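Local coordinates for protein predicted metal-dependent phosphohydrolase (Magnetospirillum magnetotacticum MS-1, PDB 3KH1) that probably acts as a metal-dependent phosphohydrolase of the HD-domain family, perhaps removing phosphate from deoxynucleoside 5'-monophosphates, at residues A[14-17]-A[18-22]; A[106-109]-A[110-113]; A[5-8]-A[9-12]; A[42-45]-A[46-50]. All coordinates share one frame; numbering follows the deposited sequence.

Contact 1 of 4, residues A[14-17]-A[18-22]; sequences MSFV and VEIDK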
HETATM    1  N   MSE A  14     -15.273   9.117   1.183  1.00 13.20           N
HETATM    2  CA  MSE A  14     -14.999   8.764  -0.211  1.00 13.46           C
HETATM    3  C   MSE A  14     -14.199   9.845  -0.910  1.00 13.66           C
HETATM    4  O   MSE A  14     -13.327   9.525  -1.727  1.00 13.83           O
HETATM    5  CB  MSE A  14     -16.289   8.509  -0.997  1.00 13.95           C
HETATM    6  CG  MSE A  14     -17.070   7.334  -0.502  1.00 15.57           C
HETATM    7 SE   MSE A  14     -16.035   5.680  -0.399  0.75 16.84          SE
HETATM    8  CE  MSE A  14     -17.502   4.524  -0.102  1.00 23.00           C
ATOM      9  N   SER A  15     -14.431  11.121  -0.558  1.00 14.15           N
ATOM     10  CA  SER A  15     -13.670  12.206  -1.162  1.00 14.91           C
ATOM     11  C   SER A  15     -12.161  12.072  -0.844  1.00 15.01           C
ATOM     12  O   SER A  15     -11.317  12.294  -1.717  1.00 15.05           O
ATOM     13  CB  SER A  15     -14.216  13.549  -0.735  1.00 16.10           C
ATOM     14  OG  SER A  15     -13.780  13.974   0.555  1.00 18.28           O
ATOM     15  N   PHE A  16     -11.843  11.610   0.371  1.00 14.05           N
ATOM     16  CA  PHE A  16     -10.462  11.358   0.750  1.00 14.17           C
ATOM     17  C   PHE A  16      -9.899  10.162  -0.014  1.00 13.19           C
ATOM     18  O   PHE A  16      -8.802  10.239  -0.562  1.00 12.66           O
ATOM     19  CB  PHE A  16     -10.383  11.126   2.259  1.00 13.53           C
ATOM     20  CG  PHE A  16      -8.981  10.977   2.794  1.00 12.84           C
ATOM     21  CD1 PHE A  16      -8.190  12.073   3.044  1.00 13.93           C
ATOM     22  CD2 PHE A  16      -8.489   9.726   3.087  1.00 13.04           C
ATOM     23  CE1 PHE A  16      -6.931  11.935   3.558  1.00 13.68           C
ATOM     24  CE2 PHE A  16      -7.194   9.592   3.595  1.00 13.20           C
ATOM     25  CZ  PHE A  16      -6.451  10.712   3.852  1.00 13.10           C
ATOM     26  N   VAL A  17     -10.672   9.071  -0.089  1.00 12.19           N
ATOM     27  CA  VAL A  17     -10.297   7.871  -0.840  1.00 11.97           C
ATOM     28  C   VAL A  17      -9.927   8.232  -2.276  1.00 12.04           C
ATOM     29  O   VAL A  17      -8.899   7.736  -2.819  1.00 12.61           O
ATOM     30  CB  VAL A  17     -11.339   6.752  -0.747  1.00 12.36           C
ATOM     31  CG1 VAL A  17     -10.992   5.588  -1.705  1.00 12.37           C
ATOM     32  CG2 VAL A  17     -11.484   6.231   0.730  1.00 12.50           C
ATOM     33  N   VAL A  18     -10.747   9.049  -2.921  1.00 12.81           N
ATOM     34  CA  VAL A  18     -10.484   9.447  -4.294  1.00 14.16           C
ATOM     35  C   VAL A  18      -9.241  10.341  -4.408  1.00 13.77           C
ATOM     36  O   VAL A  18      -8.419  10.173  -5.318  1.00 13.86           O
ATOM     37  CB  VAL A  18     -11.753  10.094  -4.923  1.00 14.57           C
ATOM     38  CG1 VAL A  18     -11.435  10.774  -6.263  1.00 17.19           C
ATOM     39  CG2 VAL A  18     -12.867   9.004  -5.040  1.00 16.85           C
ATOM     40  N   GLU A  19      -9.124  11.321  -3.513  1.00 13.13           N
ATOM     41  CA  GLU A  19      -8.022  12.282  -3.535  1.00 13.95           C
ATOM     42  C   GLU A  19      -6.652  11.614  -3.418  1.00 13.24           C
ATOM     43  O   GLU A  19      -5.707  11.976  -4.120  1.00 13.73           O
ATOM     44  CB  GLU A  19      -8.192  13.281  -2.419  1.00 15.02           C
ATOM     45  CG  GLU A  19      -7.095  14.373  -2.404  1.00 17.70           C
ATOM     46  CD  GLU A  19      -7.127  15.404  -3.557  1.00 19.70           C
ATOM     47  OE1 GLU A  19      -8.063  15.427  -4.383  1.00 24.05           O
ATOM     48  OE2 GLU A  19      -6.215  16.268  -3.606  1.00 21.68           O
ATOM     49  N   ILE A  20      -6.564  10.583  -2.588  1.00 12.85           N
ATOM     50  CA  ILE A  20      -5.261   9.996  -2.287  1.00 12.53           C
ATOM     51  C   ILE A  20      -4.735   9.129  -3.412  1.00 12.04           C
ATOM     52  O   ILE A  20      -3.576   8.704  -3.327  1.00 12.27           O
ATOM     53  CB  ILE A  20      -5.236   9.300  -0.890  1.00 12.64           C
ATOM     54  CG1 ILE A  20      -6.116   8.057  -0.840  1.00 12.57           C
ATOM     55  CG2 ILE A  20      -5.546  10.289   0.241  1.00 13.61           C
ATOM     56  CD1 ILE A  20      -6.003   7.232   0.491  1.00 13.19           C
ATOM     57  N   ASP A  21      -5.505   8.872  -4.481  1.00 11.64           N
ATOM     58  CA  ASP A  21      -4.905   8.377  -5.721  1.00 11.81           C
ATOM     59  C   ASP A  21      -3.645   9.135  -6.077  1.00 11.71           C
ATOM     60  O   ASP A  21      -2.706   8.574  -6.690  1.00 11.99           O
ATOM     61  CB  ASP A  21      -5.884   8.432  -6.920  1.00 13.13           C
ATOM     62  CG  ASP A  21      -5.426   7.564  -8.135  1.00 13.71           C
ATOM     63  OD1 ASP A  21      -5.554   6.337  -8.026  1.00 16.98           O
ATOM     64  OD2 ASP A  21      -5.038   8.112  -9.217  1.00 17.25           O
ATOM     65  N   LYS A  22      -3.646  10.439  -5.773  1.00 12.16           N
ATOM     66  CA  LYS A  22      -2.548  11.309  -6.166  1.00 12.19           C
ATOM     67  C   LYS A  22      -1.215  10.938  -5.538  1.00 10.79           C
ATOM     68  O   LYS A  22      -0.163  11.340  -6.039  1.00 12.63           O
ATOM     69  CB  LYS A  22      -2.905  12.741  -5.830  1.00 12.83           C
ATOM     70  CG  LYS A  22      -4.080  13.281  -6.637  1.00 14.80           C
ATOM     71  CD  LYS A  22      -4.409  14.732  -6.191  1.00 17.54           C
ATOM     72  CE  LYS A  22      -5.586  15.352  -6.907  1.00 21.76           C
ATOM     73  NZ  LYS A  22      -5.838  16.754  -6.361  1.00 26.85           N
TER
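V18, on the alpha-helix 8-19, and I20, which follows it, lie back against the turn of M14, F16 and V17, joined to it by the usual i to i-4 hydrogen bonds. The amide V18 N reaches M14 O, the oxygen of a selenomethionine, at 2.9 Å. V18 CG2, placed beside its own backbone N, comes within 3.4 Å of M14 O, so that a beta-branched residue puts a methyl group close to the carbonyl its amide uses. I20 N bonds to F16 O at 3.0 Å, and here the side chains meet as well. F16 has CG anti to the backbone N (chi1 -175°), which swings the ring along the helix; I20 CG2 then stands over one face in a CH-pi contact, 3.8 Å from the ring centroid and shifted toward the rim at CZ. I20 CG1 sits between the backbone N and carbonyl carbon (chi1 68°), and meets V17 O at 3.4 Å. V17 O also accepts a hydrogen bond from H47 of the second subunit, while the V17 side chain packs on M51 there. Bulky apolar residues suit this buried surface, since F16 also touches F108, L111 and, across the dimer, L54. With an alanine in place of F16, I20 CG2 would probably lose the aromatic face it rests on, and a gap is likely to open toward F108 and L111. Farther along, E19 OE2 pairs with R106 and with K22, whose NZ approaches OE2 on the syn side at 2.8 Å, 35° out of the carboxylate plane.

Contact 2 of 4, residues A[106-109]-A[110-113]; sequences RLFG and LLPP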
ATOM      1  N   ARG A 106      -5.168  20.243   4.692  1.00 21.41           N
ATOM      2  CA  ARG A 106      -6.033  20.161   3.534  1.00 21.72           C
ATOM      3  C   ARG A 106      -6.480  18.735   3.287  1.00 20.41           C
ATOM      4  O   ARG A 106      -7.657  18.467   3.026  1.00 21.18           O
ATOM      5  CB  ARG A 106      -5.345  20.682   2.275  1.00 22.16           C
ATOM      6  CG  ARG A 106      -6.286  20.720   1.074  1.00 22.55           C
ATOM      7  CD  ARG A 106      -5.572  21.092  -0.196  1.00 23.45           C
ATOM      8  NE  ARG A 106      -4.836  19.971  -0.800  1.00 22.53           N
ATOM      9  CZ  ARG A 106      -5.374  18.993  -1.547  1.00 22.58           C
ATOM     10  NH1 ARG A 106      -6.684  18.931  -1.797  1.00 24.88           N
ATOM     11  NH2 ARG A 106      -4.590  18.107  -2.111  1.00 22.22           N
ATOM     12  N   LEU A 107      -5.520  17.802   3.340  1.00 17.81           N
ATOM     13  CA  LEU A 107      -5.785  16.429   2.954  1.00 16.39           C
ATOM     14  C   LEU A 107      -6.572  15.694   4.020  1.00 15.92           C
ATOM     15  O   LEU A 107      -7.641  15.145   3.715  1.00 16.16           O
ATOM     16  CB  LEU A 107      -4.471  15.710   2.613  1.00 16.00           C
ATOM     17  CG  LEU A 107      -3.895  16.168   1.239  1.00 15.96           C
ATOM     18  CD1 LEU A 107      -2.406  15.962   1.176  1.00 18.44           C
ATOM     19  CD2 LEU A 107      -4.680  15.486   0.108  1.00 18.13           C
ATOM     20  N   PHE A 108      -6.050  15.610   5.246  1.00 16.32           N
ATOM     21  CA  PHE A 108      -6.825  14.981   6.326  1.00 17.24           C
ATOM     22  C   PHE A 108      -8.130  15.749   6.581  1.00 17.77           C
ATOM     23  O   PHE A 108      -9.112  15.144   6.993  1.00 18.13           O
ATOM     24  CB  PHE A 108      -5.987  14.805   7.611  1.00 17.85           C
ATOM     25  CG  PHE A 108      -4.782  13.898   7.404  1.00 16.77           C
ATOM     26  CD1 PHE A 108      -4.933  12.587   6.963  1.00 15.83           C
ATOM     27  CD2 PHE A 108      -3.489  14.354   7.603  1.00 17.49           C
ATOM     28  CE1 PHE A 108      -3.839  11.766   6.744  1.00 15.40           C
ATOM     29  CE2 PHE A 108      -2.396  13.501   7.374  1.00 17.55           C
ATOM     30  CZ  PHE A 108      -2.586  12.249   6.960  1.00 14.50           C
ATOM     31  N   GLY A 109      -8.159  17.042   6.252  1.00 18.16           N
ATOM     32  CA  GLY A 109      -9.349  17.857   6.455  1.00 18.89           C
ATOM     33  C   GLY A 109     -10.494  17.437   5.552  1.00 18.90           C
ATOM     34  O   GLY A 109     -11.622  17.855   5.783  1.00 20.76           O
ATOM     35  N   LEU A 110     -10.231  16.654   4.502  1.00 18.98           N
ATOM     36  CA  LEU A 110     -11.307  16.062   3.694  1.00 17.42           C
ATOM     37  C   LEU A 110     -12.145  15.043   4.494  1.00 17.55           C
ATOM     38  O   LEU A 110     -13.306  14.804   4.197  1.00 18.41           O
ATOM     39  CB  LEU A 110     -10.740  15.393   2.443  1.00 18.59           C
ATOM     40  CG  LEU A 110     -10.098  16.325   1.393  1.00 20.21           C
ATOM     41  CD1 LEU A 110      -9.417  15.492   0.297  1.00 19.47           C
ATOM     42  CD2 LEU A 110     -11.127  17.319   0.802  1.00 23.08           C
ATOM     43  N   LEU A 111     -11.523  14.395   5.468  1.00 17.45           N
ATOM     44  CA  LEU A 111     -12.201  13.364   6.251  1.00 16.98           C
ATOM     45  C   LEU A 111     -13.225  13.989   7.195  1.00 17.97           C
ATOM     46  O   LEU A 111     -13.144  15.183   7.501  1.00 18.57           O
ATOM     47  CB  LEU A 111     -11.176  12.559   7.058  1.00 16.97           C
ATOM     48  CG  LEU A 111     -10.272  11.648   6.225  1.00 14.40           C
ATOM     49  CD1 LEU A 111      -9.027  11.277   7.043  1.00 16.62           C
ATOM     50  CD2 LEU A 111     -11.072  10.436   5.727  1.00 14.37           C
ATOM     51  N   PRO A 112     -14.172  13.170   7.683  1.00 17.07           N
ATOM     52  CA  PRO A 112     -14.991  13.662   8.780  1.00 18.04           C
ATOM     53  C   PRO A 112     -14.107  14.114   9.956  1.00 20.22           C
ATOM     54  O   PRO A 112     -13.004  13.599  10.112  1.00 19.32           O
ATOM     55  CB  PRO A 112     -15.838  12.461   9.192  1.00 19.76           C
ATOM     56  CG  PRO A 112     -15.595  11.429   8.219  1.00 18.58           C
ATOM     57  CD  PRO A 112     -14.440  11.763   7.359  1.00 16.57           C
ATOM     58  N   PRO A 113     -14.579  15.064  10.777  1.00 21.96           N
ATOM     59  CA  PRO A 113     -13.717  15.611  11.834  1.00 21.53           C
ATOM     60  C   PRO A 113     -13.014  14.607  12.748  1.00 20.58           C
ATOM     61  O   PRO A 113     -11.860  14.846  13.103  1.00 21.69           O
ATOM     62  CB  PRO A 113     -14.669  16.493  12.641  1.00 23.32           C
ATOM     63  CG  PRO A 113     -15.639  16.958  11.614  1.00 24.67           C
ATOM     64  CD  PRO A 113     -15.841  15.819  10.660  1.00 23.32           C
TER
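F108 O receives L111 N at 2.9 Å, the bond that closes a type I beta turn from F108 to L111 where helix 96-108 gives way to a loop. Just before it, L110 N donates to L107 O at 3.1 Å. Both are i to i-3 bonds, as expected where a chain winds more tightly than in an alpha-helix. L110 CB and L111 CB lie close to the carbonyl oxygens three residues back, L110 CB 3.4 Å from L107 O and L111 CB 3.3 Å from F108 O. Leucine suits position 111 because its apolar end is buried beside F108, F16 and Y119, and against L54 of the second subunit. L111 CD1 comes to the edge of the F108 ring, loosely, 4.3 Å from F108 CD1. P112 is at the N-cap position and P113 opens helix 113-128, where the first turn needs no amide N-H from a proline. The guanidinium of R106 forms a salt bridge to D81 through NE. The segment lies among three helices: L107 packs on I80 of helix 79-82, F108 on Y119 and W123 of helix 113-128, and P112 on Q13 of helix 8-19.

Contact 3 of 4, residues A[5-8]-A[9-12]; sequences FPES and RLAA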
ATOM      1  N   PHE A   5     -28.089  15.209   3.820  1.00 21.40           N
ATOM      2  CA  PHE A   5     -27.298  15.439   5.020  1.00 21.64           C
ATOM      3  C   PHE A   5     -26.814  14.154   5.713  1.00 20.79           C
ATOM      4  O   PHE A   5     -25.643  14.101   6.082  1.00 18.72           O
ATOM      5  CB  PHE A   5     -28.089  16.376   5.957  1.00 20.66           C
ATOM      6  CG  PHE A   5     -27.414  16.619   7.266  1.00 21.84           C
ATOM      7  CD1 PHE A   5     -26.178  17.214   7.327  1.00 22.00           C
ATOM      8  CD2 PHE A   5     -28.019  16.251   8.443  1.00 24.17           C
ATOM      9  CE1 PHE A   5     -25.533  17.397   8.562  1.00 21.46           C
ATOM     10  CE2 PHE A   5     -27.403  16.474   9.664  1.00 27.05           C
ATOM     11  CZ  PHE A   5     -26.163  17.049   9.716  1.00 22.78           C
ATOM     12  N   PRO A   6     -27.653  13.090   5.836  1.00 20.68           N
ATOM     13  CA  PRO A   6     -27.161  11.874   6.485  1.00 21.31           C
ATOM     14  C   PRO A   6     -26.057  11.139   5.759  1.00 20.01           C
ATOM     15  O   PRO A   6     -25.409  10.295   6.354  1.00 19.72           O
ATOM     16  CB  PRO A   6     -28.398  10.963   6.518  1.00 21.88           C
ATOM     17  CG  PRO A   6     -29.519  11.862   6.467  1.00 22.20           C
ATOM     18  CD  PRO A   6     -29.099  12.981   5.544  1.00 22.10           C
ATOM     19  N   GLU A   7     -25.846  11.438   4.476  1.00 18.81           N
ATOM     20  CA  GLU A   7     -24.803  10.814   3.694  1.00 19.55           C
ATOM     21  C   GLU A   7     -23.466  11.563   3.761  1.00 17.92           C
ATOM     22  O   GLU A   7     -22.520  11.197   3.058  1.00 16.77           O
ATOM     23  CB  GLU A   7     -25.285  10.708   2.263  1.00 20.07           C
ATOM     24  CG  GLU A   7     -26.400   9.722   2.045  1.00 23.34           C
ATOM     25  CD  GLU A   7     -25.967   8.277   2.117  1.00 27.63           C
ATOM     26  OE1 GLU A   7     -24.779   7.951   1.822  1.00 29.67           O
ATOM     27  OE2 GLU A   7     -26.867   7.478   2.482  1.00 33.39           O
ATOM     28  N   SER A   8     -23.395  12.614   4.589  1.00 17.09           N
ATOM     29  CA  SER A   8     -22.236  13.510   4.615  1.00 16.27           C
ATOM     30  C   SER A   8     -20.964  12.799   5.041  1.00 15.86           C
ATOM     31  O   SER A   8     -19.919  13.011   4.449  1.00 15.14           O
ATOM     32  CB  SER A   8     -22.480  14.674   5.578  1.00 16.32           C
ATOM     33  OG  SER A   8     -23.533  15.493   5.115  1.00 16.40           O
ATOM     34  N   ARG A   9     -21.068  11.970   6.064  1.00 15.34           N
ATOM     35  CA  ARG A   9     -19.856  11.336   6.589  1.00 15.19           C
ATOM     36  C   ARG A   9     -19.225  10.428   5.536  1.00 14.91           C
ATOM     37  O   ARG A   9     -18.022  10.501   5.286  1.00 14.03           O
ATOM     38  CB  ARG A   9     -20.207  10.560   7.868  1.00 15.60           C
ATOM     39  CG  ARG A   9     -19.044   9.718   8.408  1.00 14.48           C
ATOM     40  CD  ARG A   9     -19.431   9.077   9.732  1.00 14.91           C
ATOM     41  NE  ARG A   9     -18.331   8.276  10.240  1.00 15.23           N
ATOM     42  CZ  ARG A   9     -17.286   8.767  10.910  1.00 16.53           C
ATOM     43  NH1 ARG A   9     -17.208  10.043  11.236  1.00 18.21           N
ATOM     44  NH2 ARG A   9     -16.301   7.969  11.287  1.00 15.86           N
ATOM     45  N   LEU A  10     -20.030   9.563   4.925  1.00 14.51           N
ATOM     46  CA  LEU A  10     -19.522   8.612   3.932  1.00 14.33           C
ATOM     47  C   LEU A  10     -19.012   9.429   2.724  1.00 14.12           C
ATOM     48  O   LEU A  10     -18.002   9.066   2.141  1.00 14.63           O
ATOM     49  CB  LEU A  10     -20.602   7.595   3.566  1.00 14.51           C
ATOM     50  CG  LEU A  10     -20.142   6.519   2.579  1.00 16.04           C
ATOM     51  CD1 LEU A  10     -18.882   5.750   3.031  1.00 16.79           C
ATOM     52  CD2 LEU A  10     -21.324   5.581   2.307  1.00 18.51           C
ATOM     53  N   ALA A  11     -19.712  10.491   2.309  1.00 14.24           N
ATOM     54  CA  ALA A  11     -19.220  11.259   1.174  1.00 14.75           C
ATOM     55  C   ALA A  11     -17.849  11.879   1.464  1.00 14.99           C
ATOM     56  O   ALA A  11     -17.001  11.916   0.567  1.00 14.88           O
ATOM     57  CB  ALA A  11     -20.214  12.340   0.808  1.00 16.13           C
ATOM     58  N   ALA A  12     -17.632  12.342   2.686  1.00 14.88           N
ATOM     59  CA  ALA A  12     -16.352  12.928   3.068  1.00 14.65           C
ATOM     60  C   ALA A  12     -15.277  11.851   3.020  1.00 14.39           C
ATOM     61  O   ALA A  12     -14.191  12.040   2.436  1.00 14.16           O
ATOM     62  CB  ALA A  12     -16.429  13.581   4.465  1.00 15.99           C
TER
HETATM   63  O   HOH W   1     -22.858   9.017   5.938  1.00 15.90           O
HETATM   64  O   HOH W   2     -23.299  11.763   7.946  1.00 20.60           O
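E7 O and S8 O take the amides of A11 and A12, the opening i to i-4 bonds of helix 8-19, each 3.0 Å long from E7 O to A11 N and from S8 O to A12 N. A11 CB is 3.4 Å from E7 O, and small methyls suit these two places, where I3 packs on A11 and P112 on A12. The preceding amides are held by water instead. P6 O accepts a hydrogen from each of two waters; one water accepts from L10 N at 3.1 Å and the other from R9 N at 2.9 Å, so a single carbonyl serves two helix amides indirectly. Behind this, S8 grips F5 O twice, its amide S8 N at 3.1 Å and its hydroxyl OG donating at 2.7 Å. OG stands beside its own backbone N (chi1 -65°), which is why both donors can reach one oxygen and fix the short 3-10 segment 5-7 against the helix start. Farther out, the charged chains leave the turn for other partners: E7 OE1 meets R180 of the second subunit, while R9, extended from CG to NE, forms salt bridges to D114 and to E57 of the second subunit. The chemistry implies a helix start with its amides paired by carbonyls and by ordered water, and with a carboxylate and a guanidinium that tie this N-terminal end to the partner chain.

Contact 4 of 4, residues A[42-45]-A[46-50]; sequences AEHS and WHIAT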
ATOM      1  N   ALA A  42       3.154   5.691  -3.077  1.00  8.11           N
ATOM      2  CA  ALA A  42       2.088   4.708  -2.791  1.00  9.36           C
ATOM      3  C   ALA A  42       2.684   3.313  -2.768  1.00  8.13           C
ATOM      4  O   ALA A  42       2.419   2.538  -1.853  1.00  9.48           O
ATOM      5  CB  ALA A  42       0.950   4.814  -3.826  1.00  9.56           C
ATOM      6  N   GLU A  43       3.486   2.961  -3.769  1.00  9.32           N
ATOM      7  CA  GLU A  43       4.047   1.598  -3.796  1.00  9.07           C
ATOM      8  C   GLU A  43       5.095   1.428  -2.689  1.00  9.23           C
ATOM      9  O   GLU A  43       5.220   0.343  -2.153  1.00  8.44           O
ATOM     10  CB  GLU A  43       4.549   1.229  -5.124  1.00 13.34           C
ATOM     11  CG  GLU A  43       5.665   1.993  -5.518  1.00 11.09           C
ATOM     12  CD  GLU A  43       5.990   1.932  -7.106  1.00 12.99           C
ATOM     13  OE1 GLU A  43       5.314   1.294  -7.948  1.00 15.90           O
ATOM     14  OE2 GLU A  43       6.919   2.586  -7.427  1.00 10.54           O
ATOM     15  N   HIS A  44       5.755   2.514  -2.261  1.00  8.76           N
ATOM     16  CA  HIS A  44       6.663   2.469  -1.102  1.00  8.83           C
ATOM     17  C   HIS A  44       5.887   2.135   0.158  1.00  9.02           C
ATOM     18  O   HIS A  44       6.303   1.235   0.909  1.00  8.64           O
ATOM     19  CB  HIS A  44       7.396   3.812  -0.943  1.00  8.86           C
ATOM     20  CG  HIS A  44       8.320   3.858   0.227  1.00  8.79           C
ATOM     21  ND1 HIS A  44       9.579   3.282   0.193  1.00 10.33           N
ATOM     22  CD2 HIS A  44       8.153   4.324   1.493  1.00 10.45           C
ATOM     23  CE1 HIS A  44      10.168   3.479   1.363  1.00 11.00           C
ATOM     24  NE2 HIS A  44       9.312   4.056   2.178  1.00 10.98           N
ATOM     25  N   SER A  45       4.757   2.826   0.384  1.00  8.19           N
ATOM     26  CA  SER A  45       3.955   2.570   1.567  1.00  8.03           C
ATOM     27  C   SER A  45       3.377   1.135   1.508  1.00  8.28           C
ATOM     28  O   SER A  45       3.297   0.481   2.558  1.00  8.10           O
ATOM     29  CB  SER A  45       2.871   3.620   1.744  1.00  8.99           C
ATOM     30  OG  SER A  45       3.450   4.821   2.246  1.00 11.81           O
ATOM     31  N   TRP A  46       2.927   0.656   0.342  1.00  8.27           N
ATOM     32  CA  TRP A  46       2.546  -0.756   0.223  1.00  8.50           C
ATOM     33  C   TRP A  46       3.657  -1.650   0.758  1.00  8.53           C
ATOM     34  O   TRP A  46       3.409  -2.571   1.536  1.00  8.99           O
ATOM     35  CB  TRP A  46       2.260  -1.126  -1.258  1.00  8.43           C
ATOM     36  CG  TRP A  46       2.178  -2.622  -1.431  1.00  8.32           C
ATOM     37  CD1 TRP A  46       1.124  -3.389  -1.122  1.00  9.16           C
ATOM     38  CD2 TRP A  46       3.208  -3.479  -1.908  1.00  8.32           C
ATOM     39  NE1 TRP A  46       1.411  -4.690  -1.326  1.00  8.68           N
ATOM     40  CE2 TRP A  46       2.700  -4.778  -1.825  1.00  8.46           C
ATOM     41  CE3 TRP A  46       4.490  -3.263  -2.389  1.00  9.29           C
ATOM     42  CZ2 TRP A  46       3.442  -5.896  -2.170  1.00  9.36           C
ATOM     43  CZ3 TRP A  46       5.230  -4.389  -2.791  1.00  8.99           C
ATOM     44  CH2 TRP A  46       4.704  -5.686  -2.665  1.00  9.81           C
ATOM     45  N   HIS A  47       4.863  -1.414   0.309  1.00  8.39           N
ATOM     46  CA  HIS A  47       5.957  -2.302   0.604  1.00  8.62           C
ATOM     47  C   HIS A  47       6.298  -2.329   2.064  1.00  8.44           C
ATOM     48  O   HIS A  47       6.435  -3.397   2.667  1.00  8.58           O
ATOM     49  CB  HIS A  47       7.168  -1.864  -0.216  1.00  8.77           C
ATOM     50  CG  HIS A  47       8.169  -2.945  -0.499  1.00  9.24           C
ATOM     51  ND1 HIS A  47       9.275  -2.707  -1.277  1.00  9.72           N
ATOM     52  CD2 HIS A  47       8.248  -4.242  -0.109  1.00  9.99           C
ATOM     53  CE1 HIS A  47       9.970  -3.832  -1.390  1.00  9.87           C
ATOM     54  NE2 HIS A  47       9.367  -4.786  -0.712  1.00  9.86           N
ATOM     55  N   ILE A  48       6.352  -1.160   2.693  1.00  8.61           N
ATOM     56  CA  ILE A  48       6.718  -1.106   4.117  0.50  9.10           C
ATOM     57  C   ILE A  48       5.597  -1.633   4.999  1.00  8.46           C
ATOM     58  O   ILE A  48       5.848  -2.235   6.020  1.00  9.65           O
ATOM     59  CB  ILE A  48       7.032   0.321   4.655  0.50  9.17           C
ATOM     60  CG1 ILE A  48       7.834   1.212   3.696  0.50  8.33           C
ATOM     61  CG2 ILE A  48       7.792   0.218   5.994  0.50  8.17           C
ATOM     62  CD1 ILE A  48       9.053   0.510   3.063  0.50 10.26           C
ATOM     63  N   ALA A  49       4.339  -1.346   4.643  1.00  8.69           N
ATOM     64  CA  ALA A  49       3.232  -1.916   5.426  1.00  8.80           C
ATOM     65  C   ALA A  49       3.208  -3.434   5.350  1.00  8.59           C
ATOM     66  O   ALA A  49       2.943  -4.098   6.357  1.00  9.35           O
ATOM     67  CB  ALA A  49       1.879  -1.323   4.969  1.00  9.12           C
ATOM     68  N   THR A  50       3.520  -3.995   4.188  1.00  8.47           N
ATOM     69  CA  THR A  50       3.603  -5.432   4.071  1.00  9.23           C
ATOM     70  C   THR A  50       4.770  -5.975   4.930  1.00  9.82           C
ATOM     71  O   THR A  50       4.627  -6.978   5.635  1.00  9.99           O
ATOM     72  CB  THR A  50       3.776  -5.825   2.580  1.00  8.84           C
ATOM     73  OG1 THR A  50       2.688  -5.285   1.827  1.00  9.17           O
ATOM     74  CG2 THR A  50       3.802  -7.324   2.384  1.00 10.66           C
TER
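H44 carries its CG anti to the backbone N (chi1 179°), which turns the imidazole along the helix toward I48, one turn later. In the conformer of I48 described, one of two, CG1 lies beside its own backbone N (chi1 -40°), and CD1 sits over one ring face, 3.8 Å from the H44 ring centroid in a CH-pi contact. The backbone bond from I48 N to H44 O is 3.0 Å. Both residues belong to helix 41-54 of the HD-domain fold, deep in the chain, where the H44 side chain is about 8 Å from a bound calcium ion. H44 ND1 and NE2 hydrogen-bond to E39 and D141, so the ring is held from both nitrogens. A leucine at H44 would probably leave E39 and D141 without these partners. On another side, W46 N bonds to A42 O at 2.9 Å, and E43 O meets the indole edge in plane, 3.7 Å from W46 CE3. W46 NE1 reaches L73 O of the second subunit. T50 doubles the grip on W46 O from opposite faces of its plane, with T50 N at 3.0 Å and T50 OG1 at 2.8 Å.

Overall arrangement
From the N terminus the order is contact 3, contact 1, contact 4, contact 2. Each is local, so none closes a long loop, and none nests in or crosses another. Contacts 3 and 1 adjoin on helix 8-19. Contact 2 returns to the same helix: L110 O packs on A12 CB of contact 3 at 3.4 Å, and F16 CB of contact 1 meets L111 CD2 at 3.6 Å, so the turn after helix 96-108 bridges them. Contact 4, on helix 41-54, touches none of them within the chain, but V17 O of contact 1 is hydrogen-bonded by H47, a contact 4 residue, of the second subunit. All four reach that subunit, contact 2 only through L111.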